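Structural protein ORF273 (Acidianus two-tailed virus, PDB 4ART) is a heat- and acid-stable structural protein of the virion of an archaeal virus, with a new fold and a molecular role not yet clear. Local coordinates at residues 31-36 / 258-263; 97-102 / 152-157; 106-111 / 234-239. All coordinates share one frame; numbering follows the deposited sequence.

Interaction 1 (31-36 / 258-263); sequences LADIVE and FNKIDC
Glu36 of helix 23-44 lies against Phe258 at the start of strand 258-261, where a helix packed over one face of a mixed β-sheet reaches the sheet's last strand in this chain. The two side chains run past each other in opposite directions. Glu36 CG lies along Phe258 CB and CD2, 3.9 Å from CB, and the partly exposed carboxylate also touches CB through OE2, at 3.6 Å. CG is anti to the backbone N (chi1 176°) and the chain bends at chi2, which carries the carboxylate across to the strand. Its plane stands 84° from that of the phenyl ring, so the two flat groups do not stack. A long side chain suits this border, its methylenes meeting the aromatic residue.

One turn back along the helix, the end of Asp33 comes near that of Lys260, the two side chains crossing at about a right angle. Asp33 OD1 and Lys260 NZ are 4.2 Å apart, beyond a salt bridge, and a water spans the gap, donating to OD1 and accepting a weak bond from NZ. The stronger partner of OD1 is Tyr251 OH, on the neighbouring strand.

Further out, Glu40 OE2 accepts from Phe258 N and lies close to Glu36 OE2, which may raise the pKa of either acid. Trp253 meets the Phe258 ring edge-to-face. A disulfide links Cys263, first residue of the short helix 263-266 after the strand, to Cys250 of the paired strand 247-253. On the helix side, Glu36 O approaches the Phe258 ring obliquely, 3.9 Å from CD2.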
loop_
_atom_site.group_PDB
_atom_site.type_symbol
_atom_site.label_atom_id
_atom_site.label_comp_id
_atom_site.label_asym_id
_atom_site.label_seq_id
_atom_site.Cartn_x
_atom_site.Cartn_y
_atom_site.Cartn_z
ATOM N N LEU A 31 -12.053 10.607 -20.996
ATOM C CA LEU A 31 -12.033 9.920 -19.707
ATOM C C LEU A 31 -11.372 10.757 -18.615
ATOM O O LEU A 31 -11.869 10.775 -17.495
ATOM C CB LEU A 31 -11.336 8.540 -19.826
ATOM C CG LEU A 31 -12.150 7.425 -20.500
ATOM C CD1 LEU A 31 -11.237 6.262 -20.879
ATOM C CD2 LEU A 31 -13.314 6.941 -19.596
ATOM N N ALA A 32 -10.249 11.434 -18.938
ATOM C CA ALA A 32 -9.522 12.283 -17.994
ATOM C C ALA A 32 -10.375 13.493 -17.564
ATOM O O ALA A 32 -10.400 13.811 -16.384
ATOM C CB ALA A 32 -8.212 12.734 -18.598
ATOM N N ASP A 33 -11.129 14.117 -18.506
ATOM C CA ASP A 33 -12.041 15.214 -18.164
ATOM C C ASP A 33 -13.212 14.721 -17.284
ATOM O O ASP A 33 -13.627 15.443 -16.370
ATOM C CB ASP A 33 -12.525 15.948 -19.409
ATOM C CG ASP A 33 -11.410 16.682 -20.146
ATOM O OD1 ASP A 33 -10.346 16.954 -19.518
ATOM O OD2 ASP A 33 -11.585 16.971 -21.353
ATOM N N ILE A 34 -13.707 13.479 -17.528
ATOM C CA ILE A 34 -14.763 12.863 -16.706
ATOM C C ILE A 34 -14.247 12.730 -15.252
ATOM O O ILE A 34 -14.936 13.136 -14.323
ATOM C CB ILE A 34 -15.289 11.514 -17.306
ATOM C CG1 ILE A 34 -16.126 11.762 -18.603
ATOM C CG2 ILE A 34 -16.105 10.702 -16.267
ATOM C CD1 ILE A 34 -16.204 10.529 -19.558
ATOM N N VAL A 35 -13.010 12.218 -15.074
ATOM C CA VAL A 35 -12.391 12.044 -13.741
ATOM C C VAL A 35 -12.180 13.415 -13.099
ATOM O O VAL A 35 -12.658 13.638 -12.004
ATOM C CB VAL A 35 -11.093 11.172 -13.770
ATOM C CG1 VAL A 35 -10.334 11.245 -12.436
ATOM C CG2 VAL A 35 -11.414 9.724 -14.119
ATOM N N GLU A 36 -11.539 14.353 -13.818
ATOM C CA GLU A 36 -11.310 15.718 -13.340
ATOM C C GLU A 36 -12.585 16.410 -12.865
ATOM O O GLU A 36 -12.563 17.022 -11.803
ATOM C CB GLU A 36 -10.630 16.551 -14.419
ATOM C CG GLU A 36 -10.424 18.012 -14.055
ATOM C CD GLU A 36 -11.264 18.997 -14.845
ATOM O OE1 GLU A 36 -11.354 18.860 -16.087
ATOM O OE2 GLU A 36 -11.794 19.943 -14.219
ATOM N N PHE A 258 -10.218 23.191 -11.289
ATOM C CA PHE A 258 -9.018 22.587 -11.874
ATOM C C PHE A 258 -8.813 23.237 -13.218
ATOM O O PHE A 258 -9.781 23.462 -13.950
ATOM C CB PHE A 258 -9.157 21.074 -12.074
ATOM C CG PHE A 258 -8.873 20.262 -10.843
ATOM C CD1 PHE A 258 -7.620 20.296 -10.241
ATOM C CD2 PHE A 258 -9.850 19.445 -10.295
ATOM C CE1 PHE A 258 -7.362 19.549 -9.087
ATOM C CE2 PHE A 258 -9.592 18.698 -9.148
ATOM C CZ PHE A 258 -8.349 18.748 -8.552
ATOM N N ASN A 259 -7.560 23.566 -13.536
ATOM C CA ASN A 259 -7.143 24.165 -14.805
ATOM C C ASN A 259 -6.034 23.266 -15.382
ATOM O O ASN A 259 -5.121 22.866 -14.647
ATOM C CB ASN A 259 -6.652 25.611 -14.595
ATOM C CG ASN A 259 -5.827 26.167 -15.735
ATOM O OD1 ASN A 259 -6.266 26.225 -16.896
ATOM N ND2 ASN A 259 -4.599 26.575 -15.427
ATOM N N LYS A 260 -6.125 22.950 -16.692
ATOM C CA LYS A 260 -5.182 22.096 -17.419
ATOM C C LYS A 260 -3.761 22.613 -17.234
ATOM O O LYS A 260 -3.548 23.819 -17.146
ATOM C CB LYS A 260 -5.479 22.129 -18.932
ATOM C CG LYS A 260 -6.697 21.348 -19.418
ATOM C CD LYS A 260 -7.179 21.940 -20.777
ATOM C CE LYS A 260 -8.191 21.120 -21.560
ATOM N NZ LYS A 260 -9.415 20.814 -20.772
ATOM N N ILE A 261 -2.798 21.705 -17.156
ATOM C CA ILE A 261 -1.390 22.064 -17.070
ATOM C C ILE A 261 -0.569 20.928 -17.714
ATOM O O ILE A 261 -1.006 19.771 -17.686
ATOM C CB ILE A 261 -0.953 22.422 -15.598
ATOM C CG1 ILE A 261 0.392 23.200 -15.568
ATOM C CG2 ILE A 261 -0.952 21.223 -14.662
ATOM C CD1 ILE A 261 0.986 23.519 -14.129
ATOM N N ASP A 262 0.590 21.257 -18.308
ATOM C CA ASP A 262 1.487 20.243 -18.845
ATOM C C ASP A 262 2.035 19.427 -17.656
ATOM O O ASP A 262 2.450 20.009 -16.657
ATOM C CB ASP A 262 2.646 20.860 -19.619
ATOM C CG ASP A 262 3.461 19.782 -20.303
ATOM O OD1 ASP A 262 2.930 19.145 -21.231
ATOM O OD2 ASP A 262 4.556 19.450 -19.792
ATOM N N CYS A 263 2.032 18.092 -17.776
ATOM C CA CYS A 263 2.495 17.176 -16.738
ATOM C C CYS A 263 3.941 17.341 -16.456
ATOM O O CYS A 263 4.361 17.164 -15.312
ATOM C CB CYS A 263 2.179 15.732 -17.098
ATOM S SG CYS A 263 0.422 15.354 -17.104
HETATM O O HOH W 1 -7.401 18.126 -20.292
#

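Interaction 2 (97-102 / 152-157); sequences RDFDEF and PQYLAV
The rings of Phe99 and Phe102 each approach Tyr154 obliquely. Phe99 brings its CE1 corner to Tyr154 CE2, 4.1 Å away. Phe102 comes from the same side of helix 99-108, three residues further on, and passes roughly at right angles to the tyrosine side chain. Its far end does the touching: CZ is 3.7 Å from Tyr154 CB and 4.1 Å from Ala156 CB, so one carbon spans two strand residues that point to the same side.

Phe102 swings its ring away from its own backbone nitrogen (chi1 173°), out from the helix and over the strand, where it also reaches Val144 on the adjoining strand. A flat, wholly apolar ring suits this buried place, and the small methyl of Ala156 lets it come close to the sheet. Tyr154, nearer the margin, also touches Glu252 and Leu269.

Asp98 is the N-cap residue of the helix, its OD2 taking a weak bond from Glu101 N, while Gln153 and Tyr154 together face Glu146 in a classic β-bulge where strand 154-161 begins. Leu155, between the two contacting strand residues, turns to the opposite face and packs on helix 23-44. With helix 23-44 on one face of the sheet and helix 99-108 on the other, this is three-layer α/β/α packing.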
loop_
_atom_site.group_PDB
_atom_site.type_symbol
_atom_site.label_atom_id
_atom_site.label_comp_id
_atom_site.label_asym_id
_atom_site.label_seq_id
_atom_site.Cartn_x
_atom_site.Cartn_y
_atom_site.Cartn_z
ATOM N N ARG A 97 0.070 14.365 0.237
ATOM C CA ARG A 97 0.462 15.646 0.812
ATOM C C ARG A 97 1.986 15.857 0.704
ATOM O O ARG A 97 2.502 16.906 1.096
ATOM C CB ARG A 97 -0.080 15.797 2.256
ATOM C CG ARG A 97 -1.590 16.116 2.281
ATOM C CD ARG A 97 -2.216 16.190 3.668
ATOM N NE ARG A 97 -3.688 16.157 3.624
ATOM C CZ ARG A 97 -4.479 17.220 3.498
ATOM N NH1 ARG A 97 -3.958 18.438 3.400
ATOM N NH2 ARG A 97 -5.798 17.075 3.484
ATOM N N ASP A 98 2.693 14.867 0.129
ATOM C CA ASP A 98 4.141 14.899 -0.106
ATOM C C ASP A 98 4.365 14.912 -1.608
ATOM O O ASP A 98 3.849 14.040 -2.314
ATOM C CB ASP A 98 4.852 13.684 0.555
ATOM C CG ASP A 98 6.355 13.623 0.284
ATOM O OD1 ASP A 98 7.022 14.680 0.378
ATOM O OD2 ASP A 98 6.870 12.510 -0.009
ATOM N N PHE A 99 5.126 15.902 -2.094
ATOM C CA PHE A 99 5.393 16.084 -3.521
ATOM C C PHE A 99 6.157 14.956 -4.185
ATOM O O PHE A 99 5.866 14.608 -5.326
ATOM C CB PHE A 99 6.062 17.428 -3.816
ATOM C CG PHE A 99 5.862 17.836 -5.262
ATOM C CD1 PHE A 99 4.620 18.273 -5.711
ATOM C CD2 PHE A 99 6.906 17.764 -6.173
ATOM C CE1 PHE A 99 4.427 18.633 -7.046
ATOM C CE2 PHE A 99 6.719 18.153 -7.504
ATOM C CZ PHE A 99 5.476 18.568 -7.934
ATOM N N ASP A 100 7.134 14.399 -3.483
ATOM C CA ASP A 100 7.960 13.304 -3.975
ATOM C C ASP A 100 7.123 12.047 -4.189
ATOM O O ASP A 100 7.312 11.343 -5.181
ATOM C CB ASP A 100 9.117 13.040 -3.004
ATOM C CG ASP A 100 10.063 14.220 -2.821
ATOM O OD1 ASP A 100 10.577 14.748 -3.852
ATOM O OD2 ASP A 100 10.287 14.624 -1.658
ATOM N N GLU A 101 6.179 11.788 -3.264
ATOM C CA GLU A 101 5.265 10.646 -3.286
ATOM C C GLU A 101 4.258 10.825 -4.407
ATOM O O GLU A 101 3.957 9.863 -5.112
ATOM C CB GLU A 101 4.552 10.507 -1.938
ATOM C CG GLU A 101 3.912 9.143 -1.763
ATOM C CD GLU A 101 3.358 8.865 -0.381
ATOM O OE1 GLU A 101 4.005 9.262 0.617
ATOM O OE2 GLU A 101 2.280 8.231 -0.296
ATOM N N PHE A 102 3.750 12.057 -4.579
ATOM C CA PHE A 102 2.851 12.433 -5.667
ATOM C C PHE A 102 3.504 12.097 -7.016
ATOM O O PHE A 102 2.909 11.392 -7.819
ATOM C CB PHE A 102 2.527 13.949 -5.589
ATOM C CG PHE A 102 1.730 14.522 -6.738
ATOM C CD1 PHE A 102 0.423 14.105 -6.979
ATOM C CD2 PHE A 102 2.252 15.536 -7.524
ATOM C CE1 PHE A 102 -0.321 14.653 -8.025
ATOM C CE2 PHE A 102 1.500 16.087 -8.570
ATOM C CZ PHE A 102 0.220 15.645 -8.809
ATOM N N PRO A 152 -6.161 21.765 -1.851
ATOM C CA PRO A 152 -5.743 21.030 -3.051
ATOM C C PRO A 152 -4.834 21.865 -3.943
ATOM O O PRO A 152 -5.048 23.069 -4.095
ATOM C CB PRO A 152 -7.068 20.680 -3.752
ATOM C CG PRO A 152 -8.151 21.257 -2.919
ATOM C CD PRO A 152 -7.550 22.237 -1.970
ATOM N N GLN A 153 -3.823 21.221 -4.536
ATOM C CA GLN A 153 -2.872 21.889 -5.415
ATOM C C GLN A 153 -2.897 21.309 -6.836
ATOM O O GLN A 153 -2.988 22.081 -7.791
ATOM C CB GLN A 153 -1.436 21.801 -4.868
ATOM C CG GLN A 153 -1.207 22.234 -3.422
ATOM C CD GLN A 153 0.276 22.324 -3.152
ATOM O OE1 GLN A 153 0.955 23.246 -3.610
ATOM N NE2 GLN A 153 0.830 21.337 -2.457
ATOM N N TYR A 154 -2.748 19.965 -6.981
ATOM C CA TYR A 154 -2.679 19.327 -8.298
ATOM C C TYR A 154 -3.427 18.021 -8.418
ATOM O O TYR A 154 -3.654 17.327 -7.429
ATOM C CB TYR A 154 -1.211 19.100 -8.730
ATOM C CG TYR A 154 -0.304 20.293 -8.523
ATOM C CD1 TYR A 154 -0.360 21.398 -9.379
ATOM C CD2 TYR A 154 0.626 20.317 -7.489
ATOM C CE1 TYR A 154 0.492 22.495 -9.210
ATOM C CE2 TYR A 154 1.467 21.416 -7.294
ATOM C CZ TYR A 154 1.405 22.499 -8.166
ATOM O OH TYR A 154 2.227 23.588 -7.984
ATOM N N LEU A 155 -3.772 17.677 -9.664
ATOM C CA LEU A 155 -4.388 16.416 -10.055
ATOM C C LEU A 155 -3.636 15.870 -11.243
ATOM O O LEU A 155 -3.293 16.615 -12.148
ATOM C CB LEU A 155 -5.904 16.584 -10.393
ATOM C CG LEU A 155 -6.633 15.395 -11.085
ATOM C CD1 LEU A 155 -6.682 14.153 -10.200
ATOM C CD2 LEU A 155 -8.033 15.778 -11.525
ATOM N N ALA A 156 -3.340 14.568 -11.211
ATOM C CA ALA A 156 -2.720 13.841 -12.305
ATOM C C ALA A 156 -3.585 12.619 -12.557
ATOM O O ALA A 156 -3.981 11.929 -11.621
ATOM C CB ALA A 156 -1.308 13.426 -11.960
ATOM N N VAL A 157 -3.968 12.422 -13.805
ATOM C CA VAL A 157 -4.828 11.308 -14.181
ATOM C C VAL A 157 -3.988 10.445 -15.140
ATOM O O VAL A 157 -3.537 10.948 -16.176
ATOM C CB VAL A 157 -6.139 11.795 -14.860
ATOM C CG1 VAL A 157 -7.047 10.614 -15.209
ATOM C CG2 VAL A 157 -6.882 12.841 -14.026
#

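Interaction 3 (106-111 / 234-239); sequences IDYGLP and KIAHAY
Tyr239, Tyr108 and Leu110 carry most of this contact, in which the two tyrosines reach across from opposite sides. Tyr239, on helix 229-242, gives up the most surface. A chi1 of 172° sets its ring opposite the main-chain nitrogen and extends it from the helix toward the turn at 108-110. There Leu110 comes to meet it from the opposite direction: CD1 lies 3.7 Å from Tyr239 CE1, and CD2 lies 3.8 Å from Tyr239 OH. The branched end of the leucine thus lies along the outer part of the ring. On the same side of the ring plane, but by the other flank of the ring, Asp107 O lies 3.9 Å from Tyr239 CE2. Both approaches are oblique to the ring plane.

Tyr108 crosses in the reverse sense, from the end of helix 99-108 to the second helix. Its hydroxyl oxygen presses on Ala236, OH to CB being a tight 3.2 Å, and the methyl lies at the edge of the ring, near its plane. A small residue suits this point, because the hydroxyl OH also comes within 3.8 Å of Ala236 CA.

The chain bends sharply between Tyr108 and Leu110 through an inverse γ-turn centred on Gly109, in which Leu110 N makes a short but weak bond to Tyr108 O. The turn sends the two neighbours of the glycine to different parts of helix 229-242: Tyr108 to Ala236 and Leu110 to Tyr239.

Around this, Tyr108 meets Phe104 of its own helix and Pro217 and Tyr221 of helix 210-221. Leu110 and Tyr239 both rest on Tyr160 of strand 154-161, and Leu110 also packs on Leu165 of helix 162-168. The contact thus joins the C-terminal part of helix 99-108 and the turn after it to helix 229-242, beside these helices and that strand.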
loop_
_atom_site.group_PDB
_atom_site.type_symbol
_atom_site.label_atom_id
_atom_site.label_comp_id
_atom_site.label_asym_id
_atom_site.label_seq_id
_atom_site.Cartn_x
_atom_site.Cartn_y
_atom_site.Cartn_z
ATOM N N ILE A 106 2.489 9.113 -9.721
ATOM C CA ILE A 106 2.222 9.512 -11.125
ATOM C C ILE A 106 2.993 8.607 -12.089
ATOM O O ILE A 106 2.433 8.089 -13.053
ATOM C CB ILE A 106 2.672 10.997 -11.388
ATOM C CG1 ILE A 106 1.779 12.027 -10.710
ATOM C CG2 ILE A 106 2.839 11.321 -12.897
ATOM C CD1 ILE A 106 2.337 13.472 -10.883
ATOM N N ASP A 107 4.299 8.487 -11.837
ATOM C CA ASP A 107 5.267 7.794 -12.681
ATOM C C ASP A 107 5.308 6.254 -12.540
ATOM O O ASP A 107 5.636 5.562 -13.509
ATOM C CB ASP A 107 6.655 8.472 -12.529
ATOM C CG ASP A 107 6.652 9.964 -12.863
ATOM O OD1 ASP A 107 5.978 10.355 -13.856
ATOM O OD2 ASP A 107 7.338 10.740 -12.145
ATOM N N TYR A 108 4.879 5.718 -11.372
ATOM C CA TYR A 108 4.867 4.281 -11.050
ATOM C C TYR A 108 3.577 3.768 -10.404
ATOM O O TYR A 108 3.560 2.642 -9.910
ATOM C CB TYR A 108 6.029 3.933 -10.104
ATOM C CG TYR A 108 7.409 4.175 -10.671
ATOM C CD1 TYR A 108 8.014 5.425 -10.570
ATOM C CD2 TYR A 108 8.130 3.145 -11.264
ATOM C CE1 TYR A 108 9.284 5.657 -11.092
ATOM C CE2 TYR A 108 9.417 3.355 -11.760
ATOM C CZ TYR A 108 9.987 4.617 -11.676
ATOM O OH TYR A 108 11.257 4.838 -12.156
ATOM N N GLY A 109 2.514 4.563 -10.428
ATOM C CA GLY A 109 1.234 4.213 -9.824
ATOM C C GLY A 109 0.434 3.213 -10.622
ATOM O O GLY A 109 -0.735 3.456 -10.971
ATOM N N LEU A 110 1.060 2.045 -10.859
ATOM C CA LEU A 110 0.446 0.958 -11.586
ATOM C C LEU A 110 -0.701 0.389 -10.795
ATOM O O LEU A 110 -0.650 0.337 -9.574
ATOM C CB LEU A 110 1.468 -0.159 -11.844
ATOM C CG LEU A 110 2.336 0.021 -13.088
ATOM C CD1 LEU A 110 3.509 -0.880 -13.051
ATOM C CD2 LEU A 110 1.563 -0.258 -14.342
ATOM N N PRO A 111 -1.734 -0.091 -11.480
ATOM C CA PRO A 111 -2.795 -0.807 -10.767
ATOM C C PRO A 111 -2.232 -2.006 -10.057
ATOM O O PRO A 111 -1.201 -2.566 -10.433
ATOM C CB PRO A 111 -3.694 -1.331 -11.877
ATOM C CG PRO A 111 -2.899 -1.226 -13.103
ATOM C CD PRO A 111 -1.932 -0.126 -12.941
ATOM N N LYS A 234 17.680 1.303 -13.710
ATOM C CA LYS A 234 17.643 0.082 -14.529
ATOM C C LYS A 234 16.196 -0.382 -14.719
ATOM O O LYS A 234 15.773 -0.652 -15.843
ATOM C CB LYS A 234 18.499 -1.045 -13.901
ATOM C CG LYS A 234 19.803 -1.275 -14.650
ATOM C CD LYS A 234 20.734 -2.264 -13.955
ATOM C CE LYS A 234 22.079 -2.303 -14.661
ATOM N NZ LYS A 234 22.838 -3.562 -14.396
ATOM N N ILE A 235 15.419 -0.408 -13.624
ATOM C CA ILE A 235 14.011 -0.809 -13.647
ATOM C C ILE A 235 13.202 0.199 -14.464
ATOM O O ILE A 235 12.369 -0.221 -15.270
ATOM C CB ILE A 235 13.464 -0.991 -12.217
ATOM C CG1 ILE A 235 14.187 -2.159 -11.503
ATOM C CG2 ILE A 235 11.934 -1.205 -12.253
ATOM C CD1 ILE A 235 13.987 -2.283 -9.986
ATOM N N ALA A 236 13.427 1.518 -14.224
ATOM C CA ALA A 236 12.764 2.622 -14.916
ATOM C C ALA A 236 12.949 2.481 -16.427
ATOM O O ALA A 236 11.962 2.515 -17.160
ATOM C CB ALA A 236 13.346 3.966 -14.466
ATOM N N HIS A 237 14.206 2.279 -16.881
ATOM C CA HIS A 237 14.542 2.119 -18.285
ATOM C C HIS A 237 13.769 0.970 -18.913
ATOM O O HIS A 237 13.186 1.166 -19.971
ATOM C CB HIS A 237 16.060 1.925 -18.474
ATOM C CG HIS A 237 16.832 3.200 -18.388
ATOM N ND1 HIS A 237 18.040 3.289 -17.701
ATOM C CD2 HIS A 237 16.685 4.320 -19.129
ATOM C CE1 HIS A 237 18.455 4.526 -17.879
ATOM N NE2 HIS A 237 17.695 5.168 -18.769
ATOM N N ALA A 238 13.737 -0.212 -18.240
ATOM C CA ALA A 238 13.028 -1.399 -18.725
ATOM C C ALA A 238 11.521 -1.165 -18.741
ATOM O O ALA A 238 10.869 -1.507 -19.713
ATOM C CB ALA A 238 13.369 -2.619 -17.877
ATOM N N TYR A 239 10.979 -0.567 -17.676
ATOM C CA TYR A 239 9.570 -0.254 -17.549
ATOM C C TYR A 239 9.074 0.666 -18.688
ATOM O O TYR A 239 8.045 0.369 -19.284
ATOM C CB TYR A 239 9.275 0.342 -16.167
ATOM C CG TYR A 239 7.869 0.867 -16.038
ATOM C CD1 TYR A 239 6.786 -0.003 -15.928
ATOM C CD2 TYR A 239 7.604 2.226 -16.151
ATOM C CE1 TYR A 239 5.475 0.474 -15.885
ATOM C CE2 TYR A 239 6.303 2.718 -16.067
ATOM C CZ TYR A 239 5.237 1.839 -15.917
ATOM O OH TYR A 239 3.938 2.305 -15.851
#

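Overall arrangement
From the N terminus, helix 23-44 opens the longest loop, which interaction 1 closes near the C terminus at strand 258-261; interactions 2 and 3 both nest inside it. Helix 99-108 then supplies one partner to each of these. Its start meets 152-157, while the end of the helix and the turn after it meet 234-239, so the two loops cross. Interactions 1 and 2 lie on opposite faces of the mixed sheet, their centres about 13 Å apart, and join through Leu155 and Val157, which pack on helix 23-44. Interactions 2 and 3 meet where Ile106 packs on Ala156. Together they link both helical covers, the sheet between them and the neighbouring helix 229-242.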